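Local structure of acetyl-CoA C-acetyltransferase (7N7Z) at residues E7-G12 with M263-C268; V56-L61 with C86-N91; Y127-A132 with G141-A146. The protein probably catalyses the reversible condensation of two acetyl-CoA molecules into acetoacetyl-CoA, releasing free coenzyme A. All blocks are in the same frame, centred on the assembly; numbering follows the deposited sequence.

Contact 1. Residues E7-G12 with M263-C268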
loop_
_atom_site.group_PDB
_atom_site.type_symbol
_atom_site.label_atom_id
_atom_site.label_comp_id
_atom_site.label_asym_id
_atom_site.label_seq_id
_atom_site.Cartn_x
_atom_site.Cartn_y
_atom_site.Cartn_z
ATOM N N GLU B 7 -2.975 -39.412 31.691
ATOM C CA GLU B 7 -1.690 -38.755 31.872
ATOM C C GLU B 7 -1.073 -38.489 30.506
ATOM O O GLU B 7 -1.161 -39.322 29.600
ATOM C CB GLU B 7 -0.746 -39.615 32.714
ATOM C CG GLU B 7 -0.906 -39.432 34.214
ATOM C CD GLU B 7 -0.201 -40.513 35.012
ATOM O OE1 GLU B 7 0.546 -40.169 35.951
ATOM O OE2 GLU B 7 -0.393 -41.707 34.699
ATOM N N VAL B 8 -0.451 -37.322 30.360
ATOM C CA VAL B 8 0.124 -36.889 29.092
ATOM C C VAL B 8 1.637 -36.814 29.233
ATOM O O VAL B 8 2.156 -36.401 30.277
ATOM C CB VAL B 8 -0.455 -35.532 28.647
ATOM C CG1 VAL B 8 0.087 -35.146 27.280
ATOM C CG2 VAL B 8 -1.978 -35.589 28.633
ATOM N N VAL B 9 2.342 -37.213 28.173
ATOM C CA VAL B 9 3.797 -37.187 28.138
ATOM C C VAL B 9 4.245 -36.532 26.838
ATOM O O VAL B 9 3.495 -36.447 25.863
ATOM C CB VAL B 9 4.413 -38.599 28.262
ATOM C CG1 VAL B 9 4.069 -39.215 29.610
ATOM C CG2 VAL B 9 3.939 -39.497 27.123
ATOM N N VAL B 10 5.492 -36.065 26.839
ATOM C CA VAL B 10 6.141 -35.517 25.654
ATOM C C VAL B 10 7.143 -36.548 25.154
ATOM O O VAL B 10 7.939 -37.079 25.938
ATOM C CB VAL B 10 6.837 -34.178 25.954
ATOM C CG1 VAL B 10 7.297 -33.519 24.660
ATOM C CG2 VAL B 10 5.910 -33.262 26.733
ATOM N N VAL B 11 7.105 -36.827 23.854
ATOM C CA VAL B 11 7.953 -37.854 23.267
ATOM C C VAL B 11 9.017 -37.279 22.339
ATOM O O VAL B 11 10.052 -37.933 22.136
ATOM C CB VAL B 11 7.106 -38.906 22.519
ATOM C CG1 VAL B 11 7.982 -40.019 21.973
ATOM C CG2 VAL B 11 6.045 -39.480 23.445
ATOM N N GLY B 12 8.809 -36.097 21.781
ATOM C CA GLY B 12 9.802 -35.477 20.921
ATOM C C GLY B 12 9.726 -33.972 21.037
ATOM O O GLY B 12 8.646 -33.402 21.230
ATOM N N MET B 263 1.645 -37.161 23.908
ATOM C CA MET B 263 0.977 -38.450 23.861
ATOM C C MET B 263 0.406 -38.789 25.227
ATOM O O MET B 263 0.940 -38.379 26.262
ATOM C CB MET B 263 1.934 -39.568 23.438
ATOM C CG MET B 263 2.200 -39.633 21.955
ATOM S SD MET B 263 3.252 -41.032 21.525
ATOM C CE MET B 263 4.184 -40.321 20.171
ATOM N N SER B 264 -0.684 -39.550 25.217
ATOM C CA SER B 264 -1.124 -40.215 26.432
ATOM C C SER B 264 -0.066 -41.224 26.858
ATOM O O SER B 264 0.569 -41.874 26.020
ATOM C CB SER B 264 -2.465 -40.912 26.206
ATOM O OG SER B 264 -2.313 -42.043 25.367
ATOM N N LYS B 265 0.141 -41.337 28.171
ATOM C CA LYS B 265 1.122 -42.285 28.689
ATOM C C LYS B 265 0.908 -43.676 28.107
ATOM O O LYS B 265 1.871 -44.375 27.772
ATOM C CB LYS B 265 1.039 -42.329 30.216
ATOM C CG LYS B 265 2.344 -42.679 30.919
ATOM C CD LYS B 265 2.129 -42.789 32.424
ATOM C CE LYS B 265 3.370 -43.291 33.144
ATOM N NZ LYS B 265 4.325 -42.184 33.445
ATOM N N LYS B 266 -0.352 -44.092 27.971
ATOM C CA LYS B 266 -0.644 -45.445 27.516
ATOM C C LYS B 266 -0.427 -45.611 26.018
ATOM O O LYS B 266 -0.096 -46.714 25.566
ATOM C CB LYS B 266 -2.080 -45.816 27.890
ATOM C CG LYS B 266 -2.301 -45.941 29.392
ATOM C CD LYS B 266 -3.783 -45.998 29.743
ATOM C CE LYS B 266 -4.096 -47.144 30.697
ATOM N NZ LYS B 266 -5.507 -47.610 30.571
ATOM N N LYS B 267 -0.605 -44.547 25.232
ATOM C CA LYS B 267 -0.317 -44.643 23.804
ATOM C C LYS B 267 1.184 -44.714 23.555
ATOM O O LYS B 267 1.637 -45.428 22.652
ATOM C CB LYS B 267 -0.926 -43.455 23.060
ATOM C CG LYS B 267 -0.784 -43.530 21.541
ATOM C CD LYS B 267 -1.653 -44.632 20.937
ATOM C CE LYS B 267 -1.360 -44.824 19.454
ATOM N NZ LYS B 267 -2.280 -45.811 18.820
ATOM N N CYS B 268 1.971 -43.976 24.341
ATOM C CA CYS B 268 3.422 -44.054 24.208
ATOM C C CYS B 268 3.923 -45.455 24.532
ATOM O O CYS B 268 4.846 -45.961 23.882
ATOM C CB CYS B 268 4.085 -43.021 25.119
ATOM S SG CYS B 268 5.885 -43.013 25.026
#
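In the thiolase fold seen here the first strand, 8-20, runs antiparallel to strand 254-264, and this contact is the end of that pairing, where the second strand passes straight into helix 265-270. Val9 and Met263 form a hydrogen-bonded pair: Val9 N meets Met263 O at 2.6 Å, nearly straight (167°) and along the C=O axis, and Met263 N returns a more bent bond to Val9 O. Val8 and Ser264 follow as a non-hydrogen-bonded pair with diverging side chains, Val8 packing on helix 94-107. The last link, Lys265 N to Glu7 O at 2.8 Å, has its donor above the carbonyl plane.

The tight part lies on the face of Val9 and Met263. Val9 CG2 occupies the crowded position between its own backbone N and carbonyl carbon, which brings it to 3.3 Å from Met263 O. Val11 crosses Met263 at about a right angle, its CG2 3.7 Å from Met263 SD; the same methyl lies 3.9 Å from Cys268 SG. Leu273 packs against both sulfur residues.

Glu7 and Lys265 make the looser, more solvent-facing side. They lie side by side and point the same way, Glu7 OE2 resting 3.6 Å from Lys265 CD, but the charged ends stay unpaired with each other: Glu7 OE1 forms a salt bridge with Lys278, and Lys265 NZ has a long, weak ion pair with Asp402. Ser264 is the N-cap of helix 265-270: its OG (chi1 71°) accepts from Lys267 N at 3.0 Å.

Contact 2. Residues V56-L61 with C86-N91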
loop_
_atom_site.group_PDB
_atom_site.type_symbol
_atom_site.label_atom_id
_atom_site.label_comp_id
_atom_site.label_asym_id
_atom_site.label_seq_id
_atom_site.Cartn_x
_atom_site.Cartn_y
_atom_site.Cartn_z
ATOM N N VAL B 56 -1.891 -28.622 16.795
ATOM C CA VAL B 56 -2.279 -27.362 17.419
ATOM C C VAL B 56 -1.137 -26.387 17.172
ATOM O O VAL B 56 -0.064 -26.505 17.776
ATOM C CB VAL B 56 -2.569 -27.525 18.916
ATOM C CG1 VAL B 56 -3.134 -26.235 19.487
ATOM C CG2 VAL B 56 -3.532 -28.681 19.145
ATOM N N GLY B 57 -1.359 -25.434 16.269
ATOM C CA GLY B 57 -0.322 -24.511 15.847
ATOM C C GLY B 57 -0.417 -23.195 16.597
ATOM O O GLY B 57 -1.491 -22.597 16.693
ATOM N N ALA B 58 0.721 -22.752 17.118
ATOM C CA ALA B 58 0.820 -21.494 17.840
ATOM C C ALA B 58 1.568 -20.468 17.001
ATOM O O ALA B 58 2.579 -20.786 16.367
ATOM C CB ALA B 58 1.531 -21.686 19.181
ATOM N N THR B 59 1.056 -19.241 16.995
ATOM C CA THR B 59 1.703 -18.116 16.336
ATOM C C THR B 59 0.958 -16.851 16.729
ATOM O O THR B 59 -0.249 -16.887 16.981
ATOM C CB THR B 59 1.720 -18.269 14.809
ATOM O OG1 THR B 59 2.702 -17.385 14.252
ATOM C CG2 THR B 59 0.356 -17.940 14.216
ATOM N N CYS B 60 1.688 -15.738 16.780
ATOM C CA CYS B 60 1.072 -14.475 17.166
ATOM C C CYS B 60 0.583 -13.682 15.956
ATOM O O CYS B 60 -0.484 -13.061 16.023
ATOM C CB CYS B 60 2.057 -13.638 17.991
ATOM S SG CYS B 60 1.486 -11.965 18.403
ATOM N N LEU B 61 1.322 -13.700 14.845
ATOM C CA LEU B 61 0.974 -12.932 13.646
ATOM C C LEU B 61 0.707 -13.894 12.486
ATOM O O LEU B 61 1.622 -14.311 11.771
ATOM C CB LEU B 61 2.074 -11.915 13.297
ATOM C CG LEU B 61 1.999 -10.553 14.002
ATOM C CD1 LEU B 61 0.822 -9.729 13.504
ATOM C CD2 LEU B 61 1.914 -10.710 15.506
ATOM N N CYS B 86 -5.831 -26.520 14.131
ATOM C CA CYS B 86 -6.305 -25.236 14.626
ATOM C C CYS B 86 -5.098 -24.364 14.929
ATOM O O CYS B 86 -3.976 -24.856 15.090
ATOM C CB CYS B 86 -7.186 -25.395 15.869
ATOM S SG CYS B 86 -6.272 -25.629 17.407
ATOM N N MET B 87 -5.344 -23.060 14.999
ATOM C CA MET B 87 -4.316 -22.065 15.272
ATOM C C MET B 87 -4.725 -21.269 16.500
ATOM O O MET B 87 -5.848 -20.757 16.566
ATOM C CB MET B 87 -4.122 -21.137 14.074
ATOM C CG MET B 87 -3.011 -20.124 14.252
ATOM S SD MET B 87 -2.567 -19.356 12.687
ATOM C CE MET B 87 -3.987 -18.301 12.455
ATOM N N VAL B 88 -3.818 -21.166 17.467
ATOM C CA VAL B 88 -4.097 -20.526 18.745
ATOM C C VAL B 88 -3.113 -19.386 18.943
ATOM O O VAL B 88 -1.972 -19.430 18.470
ATOM C CB VAL B 88 -4.013 -21.532 19.915
ATOM C CG1 VAL B 88 -2.706 -22.303 19.857
ATOM C CG2 VAL B 88 -4.164 -20.829 21.263
ATOM N N SER B 89 -3.565 -18.356 19.655
ATOM C CA SER B 89 -2.722 -17.215 19.979
ATOM C C SER B 89 -3.020 -16.746 21.393
ATOM O O SER B 89 -4.180 -16.498 21.739
ATOM C CB SER B 89 -2.937 -16.063 18.989
ATOM O OG SER B 89 -2.092 -14.971 19.303
ATOM N N GLN B 90 -1.973 -16.647 22.206
ATOM C CA GLN B 90 -1.996 -15.970 23.498
ATOM C C GLN B 90 -0.756 -15.091 23.621
ATOM O O GLN B 90 -0.041 -15.100 24.626
ATOM C CB GLN B 90 -2.090 -16.972 24.647
ATOM C CG GLN B 90 -2.491 -16.347 25.982
ATOM C CD GLN B 90 -2.986 -17.368 26.998
ATOM O OE1 GLN B 90 -3.658 -18.337 26.647
ATOM N NE2 GLN B 90 -2.660 -17.145 28.267
ATOM N N ASN B 91 -0.492 -14.321 22.561
ATOM C CA ASN B 91 0.707 -13.499 22.434
ATOM C C ASN B 91 1.955 -14.304 22.790
ATOM O O ASN B 91 2.266 -15.293 22.117
ATOM C CB ASN B 91 0.580 -12.236 23.294
ATOM C CG ASN B 91 -0.173 -11.125 22.586
ATOM O OD1 ASN B 91 -0.101 -10.990 21.364
ATOM N ND2 ASN B 91 -0.898 -10.319 23.353
HETATM O O HOH W 1 -2.145 -12.528 18.174
#
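The flat carboxamide of Asn91 is approached by Cys60, whose SG lies 3.5 Å from Asn91 OD1, while Asn91 ND2 gives a hydrogen bond to Gly390 O and a weak one to Ser67 OG of the second subunit. The other flat element is the sheet itself. One face carries Val56, Ala58, Cys86 and Val88, covered in part by helix 94-107; on the other, Met87 lies beside Gly57 and packs on Pro69 and Pro70 of helix 69-76. Strand 113-121 pairs with the far edge of strand 54-58, and an antiparallel strand of the second subunit continues the sheet past 84-89.

Strands 54-58 and 84-89 are the parallel partners of a beta-alpha-beta unit, twisted by 37° between the short segments. Gly57 uses both its polar backbone atoms: its N donates to Cys86 O at 2.9 Å, and its O accepts from Val88 N at 2.8 Å. The pairing then loosens, since the bond from Thr59 N to Val88 O is weak at 3.4 Å. Thr59 turns CG2 across Met87, 3.6 Å from its SD, which leaves OG1 anti to the backbone N and bonded to Val119 O.

Where the strands part, water takes over. It donates to Cys60 O at 2.8 Å and is hydrogen-bonded to Ser89 OG at 2.7 Å, the hydroxyl standing anti to the backbone N (chi1 -179°), and so ties Cys60 to Ser89. Asn91 directly precedes Cys92, the predicted acyl-carrying nucleophile, so the bond from its amide to Gly390 O probably helps to position the residue just before that cysteine.

Contact 3. Residues Y127-A132 with G141-A146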
loop_
_atom_site.group_PDB
_atom_site.type_symbol
_atom_site.label_atom_id
_atom_site.label_comp_id
_atom_site.label_asym_id
_atom_site.label_seq_id
_atom_site.Cartn_x
_atom_site.Cartn_y
_atom_site.Cartn_z
ATOM N N TYR B 127 3.032 -5.656 6.257
ATOM C CA TYR B 127 2.380 -4.403 6.602
ATOM C C TYR B 127 0.931 -4.456 6.128
ATOM O O TYR B 127 0.598 -5.178 5.185
ATOM C CB TYR B 127 3.101 -3.212 5.968
ATOM C CG TYR B 127 4.266 -2.685 6.780
ATOM C CD1 TYR B 127 5.329 -3.510 7.130
ATOM C CD2 TYR B 127 4.302 -1.362 7.194
ATOM C CE1 TYR B 127 6.393 -3.026 7.873
ATOM C CE2 TYR B 127 5.360 -0.869 7.936
ATOM C CZ TYR B 127 6.402 -1.702 8.272
ATOM O OH TYR B 127 7.452 -1.207 9.011
ATOM N N LEU B 128 0.073 -3.681 6.786
ATOM C CA LEU B 128 -1.358 -3.693 6.513
ATOM C C LEU B 128 -1.806 -2.393 5.857
ATOM O O LEU B 128 -1.300 -1.314 6.179
ATOM C CB LEU B 128 -2.166 -3.896 7.799
ATOM C CG LEU B 128 -1.669 -4.928 8.808
ATOM C CD1 LEU B 128 -2.405 -4.751 10.127
ATOM C CD2 LEU B 128 -1.845 -6.338 8.274
ATOM N N LEU B 129 -2.769 -2.509 4.945
ATOM C CA LEU B 129 -3.503 -1.373 4.392
ATOM C C LEU B 129 -4.953 -1.531 4.846
ATOM O O LEU B 129 -5.721 -2.292 4.249
ATOM C CB LEU B 129 -3.389 -1.319 2.873
ATOM C CG LEU B 129 -1.987 -1.076 2.308
ATOM C CD1 LEU B 129 -2.009 -1.148 0.789
ATOM C CD2 LEU B 129 -1.442 0.267 2.774
ATOM N N GLN B 130 -5.320 -0.813 5.909
ATOM C CA GLN B 130 -6.613 -1.043 6.547
ATOM C C GLN B 130 -7.769 -0.578 5.668
ATOM O O GLN B 130 -8.818 -1.232 5.620
ATOM C CB GLN B 130 -6.650 -0.346 7.908
ATOM C CG GLN B 130 -7.826 -0.744 8.792
ATOM C CD GLN B 130 -7.817 -2.216 9.161
ATOM O OE1 GLN B 130 -7.177 -2.622 10.133
ATOM N NE2 GLN B 130 -8.537 -3.025 8.390
ATOM N N GLN B 131 -7.600 0.537 4.962
ATOM C CA GLN B 131 -8.671 1.122 4.167
ATOM C C GLN B 131 -8.583 0.759 2.690
ATOM O O GLN B 131 -9.277 1.370 1.871
ATOM C CB GLN B 131 -8.663 2.644 4.324
ATOM C CG GLN B 131 -8.345 3.120 5.732
ATOM C CD GLN B 131 -9.099 4.377 6.103
ATOM O OE1 GLN B 131 -8.619 5.490 5.884
ATOM N NE2 GLN B 131 -10.291 4.207 6.666
ATOM N N ALA B 132 -7.757 -0.225 2.330
ATOM C CA ALA B 132 -7.591 -0.563 0.921
ATOM C C ALA B 132 -8.846 -1.198 0.334
ATOM O O ALA B 132 -9.120 -1.032 -0.860
ATOM C CB ALA B 132 -6.400 -1.503 0.742
ATOM N N GLY B 141 -3.579 8.124 4.822
ATOM C CA GLY B 141 -3.833 7.105 5.817
ATOM C C GLY B 141 -2.528 6.624 6.413
ATOM O O GLY B 141 -1.507 7.313 6.313
ATOM N N LYS B 142 -2.538 5.443 7.021
ATOM C CA LYS B 142 -1.344 4.847 7.600
ATOM C C LYS B 142 -1.134 3.461 7.013
ATOM O O LYS B 142 -2.081 2.675 6.910
ATOM C CB LYS B 142 -1.454 4.755 9.126
ATOM C CG LYS B 142 -1.526 6.102 9.829
ATOM C CD LYS B 142 -0.932 6.037 11.232
ATOM C CE LYS B 142 0.591 5.979 11.200
ATOM N NZ LYS B 142 1.197 7.252 10.713
ATOM N N VAL B 143 0.102 3.175 6.619
ATOM C CA VAL B 143 0.522 1.815 6.298
ATOM C C VAL B 143 1.155 1.254 7.569
ATOM O O VAL B 143 2.206 1.723 8.014
ATOM C CB VAL B 143 1.480 1.775 5.100
ATOM C CG1 VAL B 143 2.628 2.768 5.257
ATOM C CG2 VAL B 143 2.010 0.363 4.881
ATOM N N GLN B 144 0.499 0.261 8.164
ATOM C CA GLN B 144 0.750 -0.133 9.543
ATOM C C GLN B 144 1.714 -1.307 9.615
ATOM O O GLN B 144 1.572 -2.284 8.872
ATOM C CB GLN B 144 -0.563 -0.504 10.236
ATOM C CG GLN B 144 -1.264 0.662 10.902
ATOM C CD GLN B 144 -2.673 0.316 11.330
ATOM O OE1 GLN B 144 -3.592 0.287 10.512
ATOM N NE2 GLN B 144 -2.850 0.048 12.618
ATOM N N ASP B 145 2.685 -1.208 10.520
ATOM C CA ASP B 145 3.549 -2.332 10.859
ATOM C C ASP B 145 2.762 -3.274 11.762
ATOM O O ASP B 145 2.546 -2.979 12.941
ATOM C CB ASP B 145 4.823 -1.839 11.539
ATOM C CG ASP B 145 5.825 -2.951 11.776
ATOM O OD1 ASP B 145 5.424 -4.132 11.722
ATOM O OD2 ASP B 145 7.011 -2.646 12.014
ATOM N N ALA B 146 2.325 -4.409 11.209
ATOM C CA ALA B 146 1.454 -5.308 11.959
ATOM C C ALA B 146 2.144 -5.870 13.195
ATOM O O ALA B 146 1.482 -6.133 14.206
ATOM C CB ALA B 146 0.976 -6.446 11.058
HETATM O O HOH W 2 -5.196 -1.599 11.452
HETATM O O HOH W 3 -3.435 0.566 7.874
#
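Strands 127-129 and 141-145 run antiparallel, the axes of the short segments 148° apart in direction, and form a beta hairpin that meets three neighbouring subunits, consistent with the tetramerisation loop of thiolases. Leu128 and Gln144 are the hydrogen-bonded pair: Leu128 N to Gln144 O at 2.9 Å and Gln144 N to Leu128 O at 3.1 Å, both donors in the carbonyl plane.

Tyr127 and Asp145 stack on one face of the hairpin. Asp145 CA stands 3.8 Å from the Tyr127 ring centroid, a CH-pi contact over the face, and the carboxylate lies 24° from the ring plane. Val143 CG2 comes to the ring edge, 3.7 Å from Tyr127 CD2. Tyr127 OH bonds to Gly139 O of the third subunit, and Asp145 OD1 forms a salt bridge with Arg133 of the second. An alanine in place of Tyr127 would probably loosen Asp145 and Val143, because the ring that both lean on and the hydroxyl bond to the third subunit would be gone.

On the opposite face Leu128 CG packs 3.8 Å from Ala146 CB, at the start of helix 146-152. Past the Leu128-Gln144 pair two waters link Gln130 with Lys142 and Gln144. One lies within hydrogen-bonding distance of Gln130 OE1 and Gln144 OE1; the other accepts from Gln130 N at 3.1 Å and lies 2.7 Å from both Lys142 O and Gln144 OE1.

Overall arrangement
Along the chain, contact 1 opens with strand 8-20 and closes only after contacts 2 and 3 have come and gone, one after the other. Contacts 1 and 2 belong to the same mixed sheet, with centres about 22 Å apart: strands 8-20 and 254-264 lie well inside it, whereas 84-89 is its last strand within the chain. Contact 3 is a separate two-stranded hairpin, its centre about 22 Å from contact 2 and about 44 Å from contact 1. It touches contact 2 where Leu61 CD1 packs 3.7 Å from Ala146 O. No other chain touches the segments of contact 1, whereas contacts 2 and 3 both take part in subunit interfaces.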